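Long-range contact in quinone oxidoreductase (Thermus thermophilus, PDB 1IYZ), which probably reduces quinones with NADPH, which it binds, as a member of the medium-chain dehydrogenase/reductase superfamily: residues V35-A40 and G296-R301. Residues are numbered along the deposited sequence; the frame is centred on the assembly and turned at random.
With NDP (NADPH dihydro-nicotinamide-adenine-dinucleotide phosphate), chain B.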
loop_
_atom_site.group_PDB
_atom_site.type_symbol
_atom_site.label_atom_id
_atom_site.label_comp_id
_atom_site.label_asym_id
_atom_site.label_seq_id
_atom_site.Cartn_x
_atom_site.Cartn_y
_atom_site.Cartn_z
ATOM N N VAL A 35 -11.669 12.339 15.072
ATOM C CA VAL A 35 -10.878 11.938 16.229
ATOM C C VAL A 35 -10.158 10.660 15.826
ATOM O O VAL A 35 -10.785 9.719 15.328
ATOM C CB VAL A 35 -11.759 11.631 17.472
ATOM C CG1 VAL A 35 -10.892 11.072 18.589
ATOM C CG2 VAL A 35 -12.463 12.886 17.954
ATOM N N GLY A 36 -8.845 10.632 16.013
ATOM C CA GLY A 36 -8.103 9.436 15.672
ATOM C C GLY A 36 -7.998 8.600 16.930
ATOM O O GLY A 36 -7.699 9.138 17.993
ATOM N N LEU A 37 -8.262 7.301 16.835
ATOM C CA LEU A 37 -8.164 6.444 18.012
ATOM C C LEU A 37 -6.778 5.814 18.118
ATOM O O LEU A 37 -6.143 5.504 17.114
ATOM C CB LEU A 37 -9.234 5.351 17.982
ATOM C CG LEU A 37 -10.695 5.809 17.971
ATOM C CD1 LEU A 37 -11.588 4.600 18.177
ATOM C CD2 LEU A 37 -10.945 6.831 19.074
ATOM N N ASN A 38 -6.321 5.631 19.350
ATOM C CA ASN A 38 -5.009 5.062 19.620
ATOM C C ASN A 38 -5.138 3.874 20.546
ATOM O O ASN A 38 -6.148 3.722 21.229
ATOM C CB ASN A 38 -4.125 6.113 20.292
ATOM C CG ASN A 38 -3.891 7.324 19.413
ATOM O OD1 ASN A 38 -3.175 7.246 18.405
ATOM N ND2 ASN A 38 -4.495 8.451 19.785
ATOM N N PHE A 39 -4.108 3.039 20.585
ATOM C CA PHE A 39 -4.130 1.874 21.457
ATOM C C PHE A 39 -4.135 2.365 22.893
ATOM O O PHE A 39 -4.654 1.709 23.788
ATOM C CB PHE A 39 -2.905 1.007 21.214
ATOM C CG PHE A 39 -3.101 -0.422 21.586
ATOM C CD1 PHE A 39 -2.709 -0.892 22.836
ATOM C CD2 PHE A 39 -3.723 -1.297 20.699
ATOM C CE1 PHE A 39 -2.935 -2.214 23.202
ATOM C CE2 PHE A 39 -3.954 -2.619 21.052
ATOM C CZ PHE A 39 -3.560 -3.082 22.310
ATOM N N ALA A 40 -3.560 3.541 23.099
ATOM C CA ALA A 40 -3.505 4.143 24.423
ATOM C C ALA A 40 -4.915 4.392 24.955
ATOM O O ALA A 40 -5.155 4.268 26.154
ATOM C CB ALA A 40 -2.719 5.462 24.369
ATOM N N GLY A 296 -3.920 0.705 8.919
ATOM C CA GLY A 296 -4.109 2.143 8.912
ATOM C C GLY A 296 -4.620 2.680 10.237
ATOM O O GLY A 296 -4.643 1.979 11.247
ATOM N N LYS A 297 -5.043 3.934 10.233
ATOM C CA LYS A 297 -5.542 4.578 11.435
ATOM C C LYS A 297 -7.043 4.401 11.564
ATOM O O LYS A 297 -7.786 4.522 10.586
ATOM C CB LYS A 297 -5.225 6.073 11.385
ATOM C CG LYS A 297 -5.567 6.851 12.636
ATOM C CD LYS A 297 -4.478 6.698 13.680
ATOM C CE LYS A 297 -4.649 7.710 14.796
ATOM N NZ LYS A 297 -3.557 7.610 15.795
ATOM N N VAL A 298 -7.497 4.102 12.771
ATOM C CA VAL A 298 -8.922 3.967 12.999
ATOM C C VAL A 298 -9.362 5.402 13.213
ATOM O O VAL A 298 -8.739 6.130 13.976
ATOM C CB VAL A 298 -9.225 3.145 14.261
ATOM C CG1 VAL A 298 -10.713 3.231 14.593
ATOM C CG2 VAL A 298 -8.795 1.696 14.044
ATOM N N VAL A 299 -10.417 5.821 12.532
ATOM C CA VAL A 299 -10.877 7.188 12.680
ATOM C C VAL A 299 -12.378 7.280 12.893
ATOM O O VAL A 299 -13.142 6.515 12.327
ATOM C CB VAL A 299 -10.503 8.036 11.431
ATOM C CG1 VAL A 299 -10.871 9.499 11.653
ATOM C CG2 VAL A 299 -9.022 7.910 11.144
ATOM N N VAL A 300 -12.790 8.212 13.737
ATOM C CA VAL A 300 -14.199 8.446 13.974
ATOM C C VAL A 300 -14.430 9.804 13.333
ATOM O O VAL A 300 -13.650 10.740 13.529
ATOM C CB VAL A 300 -14.543 8.518 15.471
ATOM C CG1 VAL A 300 -15.998 8.919 15.646
ATOM C CG2 VAL A 300 -14.284 7.174 16.126
ATOM N N ARG A 301 -15.495 9.899 12.547
ATOM C CA ARG A 301 -15.817 11.124 11.845
ATOM C C ARG A 301 -17.104 11.723 12.370
ATOM O O ARG A 301 -18.112 11.031 12.470
ATOM C CB ARG A 301 -15.974 10.825 10.363
ATOM C CG ARG A 301 -15.158 11.702 9.452
ATOM C CD ARG A 301 -15.489 13.160 9.624
ATOM N NE ARG A 301 -15.170 13.902 8.407
ATOM C CZ ARG A 301 -15.421 15.196 8.224
ATOM N NH1 ARG A 301 -15.992 15.919 9.188
ATOM N NH2 ARG A 301 -15.140 15.756 7.058
HETATM P PA NDP B . -1.854 0.297 14.917
HETATM O O1A NDP B . -2.723 0.667 14.078
HETATM O O2A NDP B . -0.369 -0.092 14.713
HETATM O O5B NDP B . -2.378 -1.216 15.684
HETATM C C5B NDP B . -1.628 -2.099 16.477
HETATM C C4B NDP B . -1.042 -3.159 15.594
HETATM O O4B NDP B . -0.115 -3.789 16.468
HETATM C C3B NDP B . -1.978 -4.279 15.120
HETATM O O3B NDP B . -2.668 -3.860 13.914
HETATM C C2B NDP B . -1.046 -5.482 15.063
HETATM O O2B NDP B . -0.526 -5.575 13.744
HETATM C C1B NDP B . 0.079 -5.158 16.140
HETATM N N9A NDP B . -0.111 -6.171 17.189
HETATM C C8A NDP B . 0.720 -7.157 17.531
HETATM N N7A NDP B . 0.170 -7.899 18.500
HETATM C C5A NDP B . -0.998 -7.338 18.727
HETATM C C6A NDP B . -1.938 -7.794 19.641
HETATM N N6A NDP B . -1.748 -8.862 20.406
HETATM N N1A NDP B . -3.071 -7.091 19.702
HETATM C C2A NDP B . -3.307 -5.997 18.926
HETATM N N3A NDP B . -2.397 -5.572 18.046
HETATM C C4A NDP B . -1.220 -6.254 17.931
HETATM O O3 NDP B . -1.565 0.936 16.318
HETATM P PN NDP B . -2.063 2.091 17.273
HETATM O O1N NDP B . -1.382 3.368 17.186
HETATM O O2N NDP B . -2.845 1.596 18.457
HETATM O O5D NDP B . -0.770 1.540 18.123
HETATM C C5D NDP B . -0.581 0.176 18.662
HETATM C C4D NDP B . 0.789 0.090 19.414
HETATM O O4D NDP B . 1.500 1.341 19.306
HETATM C C3D NDP B . 0.557 -0.115 20.911
HETATM O O3D NDP B . 1.487 -1.082 21.390
HETATM C C2D NDP B . 0.718 1.272 21.480
HETATM O O2D NDP B . 0.894 1.257 22.887
HETATM C C1D NDP B . 1.966 1.698 20.626
HETATM N N1N NDP B . 2.215 3.169 20.764
HETATM C C2N NDP B . 3.025 3.523 21.871
HETATM C C3N NDP B . 3.310 4.935 22.065
HETATM C C7N NDP B . 4.167 5.360 23.206
HETATM O O7N NDP B . 4.113 6.497 23.738
HETATM N N7N NDP B . 5.086 4.498 23.719
HETATM C C4N NDP B . 2.767 5.857 21.149
HETATM C C5N NDP B . 1.983 5.488 20.083
HETATM C C6N NDP B . 1.704 4.142 19.883
HETATM P P2B NDP B . -0.065 -7.041 13.104
HETATM O O1X NDP B . 0.655 -6.690 11.861
HETATM O O2X NDP B . 0.802 -7.659 14.116
HETATM O O3X NDP B . -1.346 -7.749 12.917
HETATM O O HOH W 1 -5.485 3.093 14.795
#
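The amine of Lys297 is held by two groups: NZ donates to Asn38 OD1 at 2.7 Å and forms a salt bridge with Glu62. Lys297 opens the C-terminal strand 297-301, which pairs antiparallel with strand 27-36 in the GroES-like catalytic domain of this medium-chain dehydrogenase fold; Asn38 lies just past that pairing, at the N-cap position of helix 39-46. Lysine suits the place because its chain leaves the strand with CG anti to the backbone N (chi1 -174°) and bends at chi2, carrying CE past the backbone of Gly36 to within 3.5 Å of Leu37 O. NZ then stands above the plane of the Asn38 amide, 38° out of it, rather than on a lone pair. A methionine in its place would probably leave Glu62 without its positive mate and Asn38 OD1 without this donor, letting the amide turn more easily.

Along the strands, Val35 and Val300 form a hydrogen-bonded pair, Val300 N reaching Val35 O at 3.0 Å and Val35 N returning to Val300 O at 3.0 Å. Gly36 faces Val299 as a non-hydrogen-bonded pair, and its lack of a side chain leaves room for the lysine chain. Beyond it, Leu37 N donates to Val298 O. Apolar leucine and valine suit the buried packing of Leu37 and Val300 on helix 282-290, while Val299 points to the opposite face. Helix 39-46 starts at the NADPH-binding Phe39, whose ring lies obliquely beside the ribose carbon C3D. A water bridges the two backbones, accepting from Val298 N and weakly donating to Leu37 O, while Leu37 CD1 touches Val298 CG1 at 3.9 Å.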